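Eukaryotic translation initiation factor 2A (Schizosaccharomyces pombe, PDB 3WJ9) probably directs initiator methionyl-tRNA to 40S ribosomal subunits in a codon-dependent manner during early protein synthesis on a small number of specific mRNAs, its beta-propeller region being described here. Local coordinates at residues T90-G95 with N105-N110; A50-T55 with A74-L79; F81-K86 with C134-A139; A172-Q177 with F220-L225; A54-I59 with L68-A73. One frame throughout, in Å; residues are numbered along the deposited sequence.

Contact 1 of 5, residues T90-G95 with N105-N110; sequences TWERPG and NMKVWN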
# COMPACT_ATOMS: atom_id res chain seq x y z
N THR A 90 11.52 0.09 10.78
CA THR A 90 11.86 1.51 10.75
C THR A 90 13.05 1.81 9.85
O THR A 90 14.17 1.42 10.15
CB THR A 90 12.18 2.04 12.17
OG1 THR A 90 13.31 1.33 12.69
CG2 THR A 90 11.00 1.86 13.10
N TRP A 91 12.80 2.51 8.74
CA TRP A 91 13.87 2.94 7.84
C TRP A 91 14.51 4.24 8.34
O TRP A 91 13.83 5.25 8.49
CB TRP A 91 13.34 3.14 6.42
CG TRP A 91 14.40 3.48 5.37
CD1 TRP A 91 14.99 2.61 4.51
CD2 TRP A 91 14.95 4.77 5.08
NE1 TRP A 91 15.89 3.26 3.71
CE2 TRP A 91 15.89 4.59 4.04
CE3 TRP A 91 14.76 6.05 5.60
CZ2 TRP A 91 16.62 5.65 3.51
CZ3 TRP A 91 15.49 7.10 5.07
CH2 TRP A 91 16.41 6.89 4.03
N GLU A 92 15.81 4.19 8.60
CA GLU A 92 16.57 5.41 8.89
C GLU A 92 17.41 5.76 7.66
O GLU A 92 17.53 4.96 6.74
CB GLU A 92 17.47 5.23 10.11
CG GLU A 92 16.75 4.83 11.38
CD GLU A 92 17.70 4.66 12.56
OE1 GLU A 92 17.22 4.33 13.66
OE2 GLU A 92 18.92 4.84 12.37
N ARG A 93 17.98 6.96 7.65
CA ARG A 93 18.87 7.34 6.56
C ARG A 93 20.20 6.62 6.74
O ARG A 93 20.78 6.65 7.82
CB ARG A 93 19.07 8.86 6.52
CG ARG A 93 19.86 9.34 5.31
CD ARG A 93 20.04 10.85 5.30
NE ARG A 93 18.78 11.57 5.14
CZ ARG A 93 18.20 11.83 3.97
NH1 ARG A 93 18.77 11.42 2.85
NH2 ARG A 93 17.06 12.50 3.93
N PRO A 94 20.69 5.96 5.68
CA PRO A 94 21.91 5.14 5.73
C PRO A 94 23.16 5.93 6.11
O PRO A 94 23.19 7.15 5.99
CB PRO A 94 22.03 4.59 4.30
CG PRO A 94 21.19 5.49 3.46
CD PRO A 94 20.06 5.92 4.34
N GLY A 95 24.19 5.21 6.56
CA GLY A 95 25.44 5.83 6.97
C GLY A 95 26.50 4.82 7.39
O GLY A 95 26.31 3.61 7.24
N ASN A 105 20.60 0.53 9.05
CA ASN A 105 19.64 1.59 8.78
C ASN A 105 18.23 1.23 9.22
O ASN A 105 17.63 1.92 10.04
CB ASN A 105 19.65 1.90 7.29
CG ASN A 105 21.02 1.72 6.67
OD1 ASN A 105 21.16 1.00 5.68
ND2 ASN A 105 22.04 2.34 7.25
N MSE A 106 17.76 0.07 8.76
CA MSE A 106 16.43 -0.42 9.12
C MSE A 106 16.48 -1.60 10.08
O MSE A 106 17.25 -2.56 9.86
CB MSE A 106 15.64 -0.74 7.85
CG MSE A 106 15.67 -2.19 7.41
SE MSE A 106 14.04 -3.10 8.04
CE MSE A 106 13.81 -4.36 6.54
N LYS A 107 15.67 -1.54 11.13
CA LYS A 107 15.64 -2.51 12.18
C LYS A 107 14.21 -3.02 12.26
O LYS A 107 13.28 -2.34 11.81
CB LYS A 107 16.10 -1.88 13.49
CG LYS A 107 17.35 -1.01 13.32
CD LYS A 107 17.62 -0.14 14.53
CE LYS A 107 18.54 1.02 14.16
NZ LYS A 107 19.85 0.55 13.62
N VAL A 108 14.02 -4.22 12.80
CA VAL A 108 12.67 -4.72 13.01
C VAL A 108 12.43 -4.73 14.51
O VAL A 108 13.32 -5.08 15.28
CB VAL A 108 12.48 -6.12 12.40
CG1 VAL A 108 11.03 -6.57 12.55
CG2 VAL A 108 12.89 -6.13 10.94
N TRP A 109 11.24 -4.32 14.93
CA TRP A 109 10.95 -4.20 16.35
C TRP A 109 9.73 -5.02 16.75
O TRP A 109 8.83 -5.26 15.94
CB TRP A 109 10.72 -2.73 16.73
CG TRP A 109 11.73 -1.76 16.17
CD1 TRP A 109 11.75 -1.23 14.92
CD2 TRP A 109 12.86 -1.19 16.86
NE1 TRP A 109 12.81 -0.38 14.77
CE2 TRP A 109 13.51 -0.33 15.95
CE3 TRP A 109 13.37 -1.32 18.15
CZ2 TRP A 109 14.65 0.39 16.29
CZ3 TRP A 109 14.51 -0.61 18.49
CH2 TRP A 109 15.13 0.24 17.56
N ASN A 110 9.71 -5.46 18.00
CA ASN A 110 8.53 -6.09 18.58
C ASN A 110 7.63 -5.00 19.15
O ASN A 110 8.11 -3.98 19.65
CB ASN A 110 8.93 -7.10 19.65
CG ASN A 110 7.75 -7.93 20.16
OD1 ASN A 110 6.68 -7.39 20.45
ND2 ASN A 110 7.95 -9.23 20.27

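Contact 2 of 5, residues A50-T55 with A74-L79; sequences AYATAT and ANTYEL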
# COMPACT_ATOMS: atom_id res chain seq x y z
N ALA A 50 1.28 4.13 15.11
CA ALA A 50 2.68 4.51 15.31
C ALA A 50 2.98 5.84 14.65
O ALA A 50 2.56 6.09 13.53
CB ALA A 50 3.60 3.43 14.77
N TYR A 51 3.72 6.70 15.34
CA TYR A 51 4.18 7.94 14.74
C TYR A 51 5.65 8.18 15.07
O TYR A 51 6.13 7.82 16.14
CB TYR A 51 3.33 9.12 15.21
CG TYR A 51 3.40 9.41 16.69
CD1 TYR A 51 2.50 8.81 17.57
CD2 TYR A 51 4.34 10.28 17.20
CE1 TYR A 51 2.56 9.07 18.92
CE2 TYR A 51 4.41 10.54 18.55
CZ TYR A 51 3.51 9.94 19.41
OH TYR A 51 3.57 10.19 20.76
N ALA A 52 6.35 8.78 14.12
CA ALA A 52 7.78 8.99 14.27
C ALA A 52 8.12 10.43 14.58
O ALA A 52 7.61 11.36 13.94
CB ALA A 52 8.50 8.54 13.01
N THR A 53 8.96 10.62 15.59
CA THR A 53 9.57 11.90 15.86
C THR A 53 11.08 11.72 15.75
O THR A 53 11.55 10.60 15.55
CB THR A 53 9.19 12.44 17.26
OG1 THR A 53 9.85 11.67 18.27
CG2 THR A 53 7.68 12.39 17.46
N ALA A 54 11.83 12.81 15.88
CA ALA A 54 13.28 12.74 15.75
C ALA A 54 13.90 11.82 16.80
O ALA A 54 14.78 11.02 16.49
CB ALA A 54 13.88 14.13 15.86
N THR A 55 13.43 11.94 18.04
CA THR A 55 14.03 11.22 19.15
C THR A 55 13.58 9.76 19.23
O THR A 55 14.40 8.86 19.40
CB THR A 55 13.71 11.91 20.49
OG1 THR A 55 14.07 13.30 20.41
CG2 THR A 55 14.47 11.27 21.63
N ALA A 74 15.66 6.76 15.94
CA ALA A 74 15.88 8.16 15.58
C ALA A 74 16.09 8.33 14.08
O ALA A 74 16.43 7.37 13.39
CB ALA A 74 17.06 8.72 16.35
N ASN A 75 15.89 9.55 13.59
CA ASN A 75 16.13 9.90 12.19
C ASN A 75 15.33 9.05 11.21
O ASN A 75 15.73 8.88 10.06
CB ASN A 75 17.63 9.77 11.87
CG ASN A 75 18.51 10.43 12.91
OD1 ASN A 75 18.27 11.57 13.31
ND2 ASN A 75 19.53 9.71 13.36
N THR A 76 14.20 8.51 11.67
CA THR A 76 13.37 7.65 10.83
C THR A 76 12.70 8.44 9.72
O THR A 76 12.46 9.64 9.85
CB THR A 76 12.28 6.94 11.65
OG1 THR A 76 11.63 7.88 12.51
CG2 THR A 76 12.89 5.83 12.50
N TYR A 77 12.39 7.77 8.62
CA TYR A 77 11.67 8.38 7.51
C TYR A 77 10.45 7.55 7.15
O TYR A 77 9.45 8.08 6.68
CB TYR A 77 12.57 8.54 6.29
CG TYR A 77 13.59 9.66 6.38
CD1 TYR A 77 14.58 9.65 7.35
CD2 TYR A 77 13.56 10.71 5.48
CE1 TYR A 77 15.51 10.67 7.43
CE2 TYR A 77 14.49 11.74 5.55
CZ TYR A 77 15.46 11.71 6.53
OH TYR A 77 16.38 12.72 6.61
N GLU A 78 10.55 6.24 7.35
CA GLU A 78 9.48 5.33 6.97
C GLU A 78 9.16 4.33 8.08
O GLU A 78 10.03 3.93 8.85
CB GLU A 78 9.85 4.58 5.68
CG GLU A 78 10.45 5.47 4.60
CD GLU A 78 9.67 5.44 3.31
OE1 GLU A 78 8.52 4.96 3.32
OE2 GLU A 78 10.19 5.92 2.28
N LEU A 79 7.89 3.93 8.14
CA LEU A 79 7.42 2.99 9.15
C LEU A 79 6.51 1.95 8.48
O LEU A 79 5.89 2.23 7.46
CB LEU A 79 6.67 3.72 10.27
CG LEU A 79 7.42 4.83 11.02
CD1 LEU A 79 6.46 5.62 11.90
CD2 LEU A 79 8.56 4.26 11.85

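Contact 3 of 5, residues F81-K86 with C134-A139; sequences FSPLGK and CDESLA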
# COMPACT_ATOMS: atom_id res chain seq x y z
N PHE A 81 3.97 -1.71 9.54
CA PHE A 81 3.47 -2.78 10.38
C PHE A 81 3.41 -4.10 9.62
O PHE A 81 3.01 -4.13 8.45
CB PHE A 81 2.08 -2.45 10.92
CG PHE A 81 2.08 -1.59 12.15
CD1 PHE A 81 2.29 -2.14 13.40
CD2 PHE A 81 1.85 -0.23 12.06
CE1 PHE A 81 2.28 -1.35 14.54
CE2 PHE A 81 1.84 0.57 13.18
CZ PHE A 81 2.06 0.01 14.43
N SER A 82 3.80 -5.18 10.28
CA SER A 82 3.58 -6.52 9.75
C SER A 82 2.08 -6.81 9.82
O SER A 82 1.38 -6.21 10.63
CB SER A 82 4.40 -7.54 10.55
OG SER A 82 4.03 -7.52 11.92
N PRO A 83 1.57 -7.72 8.96
CA PRO A 83 0.13 -7.97 8.79
C PRO A 83 -0.67 -8.09 10.08
O PRO A 83 -1.83 -7.66 10.11
CB PRO A 83 0.11 -9.29 8.03
CG PRO A 83 1.34 -9.26 7.22
CD PRO A 83 2.37 -8.59 8.08
N LEU A 84 -0.08 -8.66 11.13
CA LEU A 84 -0.78 -8.80 12.40
C LEU A 84 -0.24 -7.80 13.43
O LEU A 84 -0.57 -7.87 14.61
CB LEU A 84 -0.64 -10.23 12.93
CG LEU A 84 -1.27 -11.32 12.06
CD1 LEU A 84 -0.97 -12.70 12.61
CD2 LEU A 84 -2.77 -11.12 11.93
N GLY A 85 0.58 -6.87 12.96
CA GLY A 85 1.07 -5.78 13.78
C GLY A 85 1.95 -6.20 14.94
O GLY A 85 2.15 -5.44 15.88
N LYS A 86 2.49 -7.41 14.87
CA LYS A 86 3.39 -7.89 15.92
C LYS A 86 4.82 -7.46 15.65
O LYS A 86 5.71 -7.66 16.48
CB LYS A 86 3.31 -9.42 16.04
CG LYS A 86 2.03 -9.93 16.68
CD LYS A 86 2.01 -11.44 16.74
CE LYS A 86 0.80 -11.95 17.49
NZ LYS A 86 0.84 -11.56 18.92
N CYS A 134 0.38 -13.54 5.18
CA CYS A 134 -0.78 -13.03 5.90
C CYS A 134 -0.86 -13.55 7.33
O CYS A 134 -1.37 -12.87 8.22
CB CYS A 134 -2.07 -13.37 5.16
SG CYS A 134 -2.47 -12.22 3.83
N ASP A 135 -0.36 -14.76 7.56
CA ASP A 135 -0.32 -15.32 8.91
C ASP A 135 0.88 -14.79 9.69
O ASP A 135 1.09 -15.17 10.84
CB ASP A 135 -0.30 -16.85 8.87
CG ASP A 135 0.81 -17.41 8.00
OD1 ASP A 135 1.88 -16.78 7.88
OD2 ASP A 135 0.61 -18.51 7.43
N GLU A 136 1.67 -13.94 9.04
CA GLU A 136 2.82 -13.28 9.66
C GLU A 136 3.84 -14.30 10.18
O GLU A 136 4.50 -14.07 11.19
CB GLU A 136 2.34 -12.39 10.81
CG GLU A 136 3.22 -11.19 11.11
CD GLU A 136 2.70 -10.40 12.29
OE1 GLU A 136 2.59 -10.99 13.39
OE2 GLU A 136 2.40 -9.20 12.14
N SER A 137 3.97 -15.43 9.48
CA SER A 137 4.90 -16.47 9.89
C SER A 137 6.20 -16.41 9.10
O SER A 137 7.23 -16.89 9.56
CB SER A 137 4.26 -17.86 9.72
OG SER A 137 3.84 -18.07 8.38
N LEU A 138 6.16 -15.80 7.92
CA LEU A 138 7.33 -15.75 7.05
C LEU A 138 7.64 -14.33 6.58
O LEU A 138 6.74 -13.57 6.25
CB LEU A 138 7.14 -16.67 5.85
CG LEU A 138 6.79 -18.14 6.15
CD1 LEU A 138 6.55 -18.92 4.86
CD2 LEU A 138 7.89 -18.79 6.98
N ALA A 139 8.93 -13.99 6.55
CA ALA A 139 9.37 -12.68 6.08
C ALA A 139 10.31 -12.85 4.89
O ALA A 139 10.86 -13.93 4.68
CB ALA A 139 10.05 -11.91 7.20

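Contact 4 of 5, residues A172-Q177 with F220-L225; sequences ALSPGQ and FKWNAL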
# COMPACT_ATOMS: atom_id res chain seq x y z
N ALA A 172 7.62 -10.18 -5.30
CA ALA A 172 6.39 -9.87 -4.56
C ALA A 172 5.72 -11.13 -4.02
O ALA A 172 5.48 -12.08 -4.76
CB ALA A 172 5.41 -9.11 -5.45
N LEU A 173 5.43 -11.13 -2.72
CA LEU A 173 4.82 -12.29 -2.06
C LEU A 173 3.34 -12.45 -2.39
O LEU A 173 2.75 -11.58 -3.03
CB LEU A 173 5.01 -12.19 -0.54
CG LEU A 173 6.16 -12.98 0.08
CD1 LEU A 173 7.45 -12.74 -0.68
CD2 LEU A 173 6.33 -12.61 1.55
N SER A 174 2.75 -13.55 -1.94
CA SER A 174 1.32 -13.79 -2.12
C SER A 174 0.58 -13.70 -0.78
O SER A 174 1.03 -14.26 0.22
CB SER A 174 1.09 -15.16 -2.76
OG SER A 174 -0.29 -15.49 -2.79
N PRO A 175 -0.55 -12.99 -0.77
CA PRO A 175 -1.36 -12.81 0.44
C PRO A 175 -2.45 -13.87 0.58
O PRO A 175 -3.42 -13.67 1.30
CB PRO A 175 -1.97 -11.42 0.25
CG PRO A 175 -1.95 -11.17 -1.26
CD PRO A 175 -1.15 -12.27 -1.91
N GLY A 176 -2.29 -15.00 -0.11
CA GLY A 176 -3.25 -16.08 -0.03
C GLY A 176 -3.13 -16.84 1.28
O GLY A 176 -2.33 -16.48 2.14
N GLN A 177 -3.95 -17.87 1.44
CA GLN A 177 -3.86 -18.73 2.62
C GLN A 177 -2.58 -19.55 2.56
O GLN A 177 -1.82 -19.60 3.53
CB GLN A 177 -5.07 -19.65 2.73
CG GLN A 177 -6.31 -18.98 3.30
CD GLN A 177 -7.35 -19.99 3.77
OE1 GLN A 177 -7.22 -21.19 3.52
NE2 GLN A 177 -8.38 -19.51 4.45
N PHE A 220 3.98 -5.89 -9.87
CA PHE A 220 3.15 -7.02 -9.47
C PHE A 220 1.90 -6.57 -8.73
O PHE A 220 1.92 -5.58 -8.00
CB PHE A 220 3.95 -7.99 -8.60
CG PHE A 220 4.81 -8.94 -9.38
CD1 PHE A 220 4.25 -9.87 -10.22
CD2 PHE A 220 6.19 -8.89 -9.26
CE1 PHE A 220 5.04 -10.75 -10.94
CE2 PHE A 220 6.99 -9.76 -9.98
CZ PHE A 220 6.41 -10.69 -10.82
N LYS A 221 0.81 -7.31 -8.92
CA LYS A 221 -0.45 -6.97 -8.26
C LYS A 221 -1.28 -8.21 -7.94
O LYS A 221 -2.22 -8.54 -8.66
CB LYS A 221 -1.27 -6.02 -9.13
CG LYS A 221 -1.79 -4.80 -8.39
CD LYS A 221 -1.03 -3.54 -8.80
CE LYS A 221 -1.46 -2.34 -7.98
NZ LYS A 221 -0.78 -1.10 -8.42
N TRP A 222 -0.93 -8.89 -6.85
CA TRP A 222 -1.73 -10.01 -6.36
C TRP A 222 -3.10 -9.52 -5.89
O TRP A 222 -3.27 -8.33 -5.62
CB TRP A 222 -1.01 -10.74 -5.21
CG TRP A 222 0.05 -11.72 -5.63
CD1 TRP A 222 1.39 -11.49 -5.70
CD2 TRP A 222 -0.15 -13.08 -6.02
NE1 TRP A 222 2.04 -12.63 -6.12
CE2 TRP A 222 1.12 -13.62 -6.32
CE3 TRP A 222 -1.27 -13.91 -6.14
CZ2 TRP A 222 1.29 -14.94 -6.74
CZ3 TRP A 222 -1.10 -15.21 -6.56
CH2 TRP A 222 0.17 -15.71 -6.85
N ASN A 223 -4.07 -10.42 -5.80
CA ASN A 223 -5.36 -10.09 -5.20
C ASN A 223 -5.46 -10.68 -3.80
O ASN A 223 -4.62 -11.50 -3.41
CB ASN A 223 -6.51 -10.58 -6.08
CG ASN A 223 -6.36 -12.02 -6.52
OD1 ASN A 223 -5.25 -12.48 -6.80
ND2 ASN A 223 -7.47 -12.74 -6.59
N ALA A 224 -6.47 -10.25 -3.04
CA ALA A 224 -6.67 -10.69 -1.66
C ALA A 224 -6.56 -12.20 -1.53
O ALA A 224 -5.97 -12.72 -0.58
CB ALA A 224 -8.02 -10.21 -1.14
N LEU A 225 -7.13 -12.91 -2.50
CA LEU A 225 -6.92 -14.34 -2.62
C LEU A 225 -5.68 -14.58 -3.47
O LEU A 225 -5.64 -14.21 -4.64
CB LEU A 225 -8.15 -15.01 -3.24
CG LEU A 225 -9.45 -14.73 -2.49
CD1 LEU A 225 -10.64 -15.39 -3.17
CD2 LEU A 225 -9.34 -15.18 -1.04

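Contact 5 of 5, residues A54-I59 with L68-A73; sequences ATQVVI and LTQLPA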
# COMPACT_ATOMS: atom_id res chain seq x y z
N ALA A 54 11.83 12.81 15.88
CA ALA A 54 13.28 12.74 15.75
C ALA A 54 13.90 11.82 16.80
O ALA A 54 14.78 11.02 16.49
CB ALA A 54 13.88 14.13 15.86
N THR A 55 13.43 11.94 18.04
CA THR A 55 14.03 11.22 19.15
C THR A 55 13.58 9.76 19.23
O THR A 55 14.40 8.86 19.40
CB THR A 55 13.71 11.91 20.49
OG1 THR A 55 14.07 13.30 20.41
CG2 THR A 55 14.47 11.27 21.63
N GLN A 56 12.27 9.53 19.12
CA GLN A 56 11.68 8.24 19.44
C GLN A 56 10.56 7.81 18.48
O GLN A 56 10.24 8.50 17.51
CB GLN A 56 11.13 8.27 20.87
CG GLN A 56 12.17 8.59 21.93
CD GLN A 56 11.58 8.96 23.28
OE1 GLN A 56 10.38 8.82 23.50
NE2 GLN A 56 12.42 9.47 24.17
N VAL A 57 9.98 6.64 18.75
CA VAL A 57 8.80 6.16 18.03
C VAL A 57 7.79 5.59 19.03
O VAL A 57 8.13 4.73 19.84
CB VAL A 57 9.15 5.08 16.99
CG1 VAL A 57 7.89 4.46 16.41
CG2 VAL A 57 10.01 5.66 15.88
N VAL A 58 6.55 6.07 18.98
CA VAL A 58 5.55 5.68 19.96
C VAL A 58 4.41 4.88 19.35
O VAL A 58 3.84 5.25 18.32
CB VAL A 58 4.97 6.92 20.68
CG1 VAL A 58 3.64 6.61 21.33
CG2 VAL A 58 5.96 7.43 21.71
N ILE A 59 4.07 3.77 20.01
CA ILE A 59 2.97 2.92 19.59
C ILE A 59 1.80 3.03 20.57
O ILE A 59 1.95 2.75 21.76
CB ILE A 59 3.40 1.45 19.48
CG1 ILE A 59 4.64 1.33 18.58
CG2 ILE A 59 2.26 0.59 18.96
CD1 ILE A 59 5.11 -0.09 18.36
N LEU A 68 1.74 2.49 24.40
CA LEU A 68 2.02 1.10 24.72
C LEU A 68 3.51 0.79 24.71
O LEU A 68 4.04 0.22 25.66
CB LEU A 68 1.30 0.17 23.74
CG LEU A 68 -0.23 0.14 23.77
CD1 LEU A 68 -0.76 -0.71 22.64
CD2 LEU A 68 -0.71 -0.39 25.11
N THR A 69 4.18 1.19 23.64
CA THR A 69 5.56 0.78 23.40
C THR A 69 6.46 1.96 23.05
O THR A 69 6.01 2.92 22.43
CB THR A 69 5.63 -0.27 22.27
OG1 THR A 69 4.72 -1.33 22.54
CG2 THR A 69 7.04 -0.84 22.12
N GLN A 70 7.72 1.87 23.45
CA GLN A 70 8.70 2.89 23.10
C GLN A 70 9.88 2.31 22.33
O GLN A 70 10.55 1.39 22.80
CB GLN A 70 9.20 3.61 24.35
CG GLN A 70 10.15 4.74 24.03
CD GLN A 70 9.56 5.69 23.01
OE1 GLN A 70 8.72 6.53 23.34
NE2 GLN A 70 10.00 5.57 21.77
N LEU A 71 10.13 2.85 21.14
CA LEU A 71 11.26 2.42 20.32
C LEU A 71 12.29 3.54 20.17
O LEU A 71 11.95 4.64 19.72
CB LEU A 71 10.78 1.97 18.94
CG LEU A 71 9.56 1.06 18.93
CD1 LEU A 71 9.20 0.67 17.50
CD2 LEU A 71 9.80 -0.18 19.78
N PRO A 72 13.55 3.26 20.54
CA PRO A 72 14.63 4.24 20.40
C PRO A 72 15.07 4.40 18.95
O PRO A 72 16.26 4.30 18.66
CB PRO A 72 15.75 3.65 21.26
CG PRO A 72 15.51 2.18 21.21
CD PRO A 72 14.01 2.00 21.14
N ALA A 73 14.12 4.64 18.06
CA ALA A 73 14.40 4.82 16.64
C ALA A 73 14.47 6.30 16.28
O ALA A 73 13.46 7.01 16.31
CB ALA A 73 13.35 4.12 15.80

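Contact 1 of 5, residues T90-G95 with N105-N110
Thr-90 and Trp-109 meet through a side-chain hydrogen bond that supplements the backbone ladder of two antiparallel strands. NE1 of Trp-109 donates to OG1 of Thr-90 over 2.7 Å, with an N-H...O angle of 167° and the hydroxyl almost in the indole plane, at the ring edge. Thr-90 holds OG1 between its backbone N and carbonyl carbon (chi1 61°), while its methyl CG2 lies 3.3 Å from the same NE1. The indole also carries CB of Lys-107 against one face, toward the rim. An alanine in place of Trp-109 would probably leave the Thr-90 hydroxyl without this donor and open a gap beside Leu-71 and Ala-73, which pack on the indole.

Among the backbone bonds, Thr-90 N to Lys-107 O measures 3.2 Å, whereas the return bond from Lys-107 N to Thr-90 O is weak at 3.5 Å. Glu-92 N to Asn-105 O, at 3.2 Å, continues the pairing. On the far side of the strand, Asn-105 and Met-106, a selenomethionine, both face Phe-120 in a classic beta bulge.

Electrostatic contact is looser. Glu-92 OE2 stays 4.6 Å from Lys-107 NZ, too far for a salt bridge, and that ammonium bonds to Gln-104 O instead.

In van der Waals contact, Asn-105 ND2 lies 3.2 Å from Pro-94 CA and 3.7 Å from Pro-94 CB, while its OD1 accepts from Gln-122 N.

Both segments fall in the first WD repeat, and their strands are central in a four-stranded propeller blade: strand 76-81 flanks 87-92, and strand 116-120 flanks 106-110.

Contact 2 of 5, residues A50-T55 with A74-L79
Ala-52 points its methyl between Thr-76 and Leu-79, where CB lies 3.2 Å from Thr-76 OG1 and 3.7 Å from Leu-79 CD1. The leucine, with CG anti to its own carbonyl carbon (chi1 -56°), reaches across with one branch of its fork, CD1, which also lies 3.9 Å from the backbone N of Ala-52. Near the ends of the strands the contact passes to backbone. Ala-54 O accepts a weak hydrogen bond from Asn-75 N, 3.4 Å long, and a CA-H...O contact from Ala-74 CA at 3.2 Å. The CB of Ala-74 also lies 3.2 Å from Ala-54 O, with Thr-55 O farther off at 4.0 Å.

The strand axes are antiparallel in direction, at 169°, but pass no closer than 7.4 Å, because they belong to different sheets. This is the packing of one propeller blade on the next: strand 48-53 is second in its blade, and strand 76-81 opens the following one.

A second shell sets the positions. Backbone bonds from Ala-52 to Arg-38 and Asn-39 fix the first strand, and Thr-53 OG1 bonds to Gln-56 O where the chain turns. Leu-79 touches Asn-39 and Cys-41 of the first blade and Thr-90 of its own, while Thr-76 packs on Thr-90 and Glu-92. Arg-38 NH1 adds a weak hydrogen bond to Thr-76 O, so a guanidinium also spans the two blades.

With alanine methyls, a leucine and a threonine between the sheets, shape rather than charge governs most of this interface, and the polar links described, from Asn-75 N and Arg-38 NH1, are weak and end on backbone carbonyls.

Contact 3 of 5, residues F81-K86 with C134-A139
One carboxylate oxygen, OE2 of Glu-136, is gripped from opposite faces of its plane by two backbone N-H groups, those of Leu-84 and Lys-86. The arrangement ties together two neighbouring blades of the beta-propeller, each through the connection between its first and second strands; on the donating side a type I beta turn runs from Ser-82 to Gly-85. Leu-84 N bonds to OE2 at 2.7 Å from above the carboxylate plane, 62° out of it. Lys-86 N comes on the syn side, only 21° out of plane, at 3.3 Å. Ser-82 OG is also close, at a very short and doubtful modelled distance. The same hydroxyl bonds to Tyr-87 N, which helps to fix its rotation.

The two N-H groups would probably stabilise the negative charge of a largely buried glutamate, although Lys-86 NZ remains 5.8 Å from Glu-136 OE1 and makes no salt bridge.

With CG anti to the backbone N (chi1 -152°) and the chain extended at chi2, Glu-136 reaches across to the turn. Asp-135 OD1 accepts from Ser-137 N in an Asx turn, and Asp-135 OD2 bonds to His-179. Leu-84 crosses the aliphatic part of the glutamate, its CD1 3.8 Å from Glu-136 CB and 3.7 Å from Asp-135 O.

Contact 4 of 5, residues A172-Q177 with F220-L225
Trp-222 lays the six-membered ring of its indole against Ser-174, whose CB sits over the ring face, 3.9 Å from the centroid and only 11° from the normal, as a CH-pi contact. Ser-174 OG, anti to its backbone N (chi1 173°), covers the same ring nearer CE3, at 3.8 Å. On the pyrrole side, Leu-173 O approaches CD1 and NE1 obliquely; it lies 3.3 Å from NE1, but the angle is too poor for a hydrogen bond.

Beside the ring, Pro-175 packs CD on Trp-222 CB at 3.6 Å, and its CG touches Asn-223 O at 3.4 Å. At the other end Ala-172 and Phe-220 meet CB to CB, 3.6 Å apart, with the methyl oblique to the phenyl ring. An alanine in place of Trp-222 would keep the CB contact to Pro-175 CD but would probably leave the serine CB without its aromatic face and open a gap toward Ala-182 and Leu-229, which also touch this side chain.

Polar atoms find partners away from the other segment. Ser-174 OG accepts a weak bond from Gly-176 N, Asn-223 OD1 bonds to Ser-228 N, and Lys-221 O receives NE1 of Trp-276 from the following blade.

The two segments run in nearly the same direction, 8° apart, yet form no shared sheet. Strands 170-173 and 220-222 each open a blade, and such side-by-side first strands, joined by side chains rather than by a backbone ladder, are what a beta-propeller produces where successive blades converge toward its central axis.

Contact 5 of 5, residues A54-I59 with L68-A73
The beta hairpin of strands 57-61 and 67-71 sets Val-57 against Leu-71 and Ile-59 against Thr-69, both antiparallel hydrogen-bonded pairs. Val-57 and Leu-71 exchange two bonds: Val-57 N to Leu-71 O and Leu-71 N to Val-57 O, each 3.0 Å. Farther along, Ile-59 N donates to Thr-69 O at 3.2 Å. The return side is a classic beta bulge, with Leu-68 and Thr-69 both facing Ile-59. There Leu-68 N reaches Ile-59 O at 2.7 Å, while Thr-69 N adds a weak bond to the same oxygen.

These are the last two strands of a four-stranded propeller blade, and one face of the hairpin turns to the next blade. On it Ile-59 and Thr-69 lie side by side, CD1 of the isoleucine 3.9 Å from CB of the threonine, and Val-57 CG2 meets Ala-73 CB at 3.7 Å. Thr-69 OG1 bonds to Thr-111 O, and Leu-71 and Ile-59 pack on Leu-88.

Val-58 and Gln-70 occupy the other face. The bend at chi2 (52°) turns CD of Gln-70 back toward the facing strand; OE1, bonded to Lys-67 NZ, lies 3.3 Å from Val-58 CG2. Beyond Leu-71 the chain folds through an inverse gamma turn centred on Pro-72.

In the fold
Contacts 1 and 5 lie within single blades and rest on backbone ladders, with a bulge in that of contact 5; contacts 2, 3 and 4 join neighbouring blades and rely mainly on side chains and loops. Contact 2 shares Ala-54 and Thr-55 with contact 5 and reaches the same sheet as contact 1, and contacts 1 and 5 also touch, so these three form one continuous cluster. Contact 4 is the surface member, aromatic in character and lacking cross-bonds. The other four are partly buried, and among them contact 3 alone centres on a carboxylate. Cys-134 against Pro-175 carries the chain of contacts from contact 3 to contact 4.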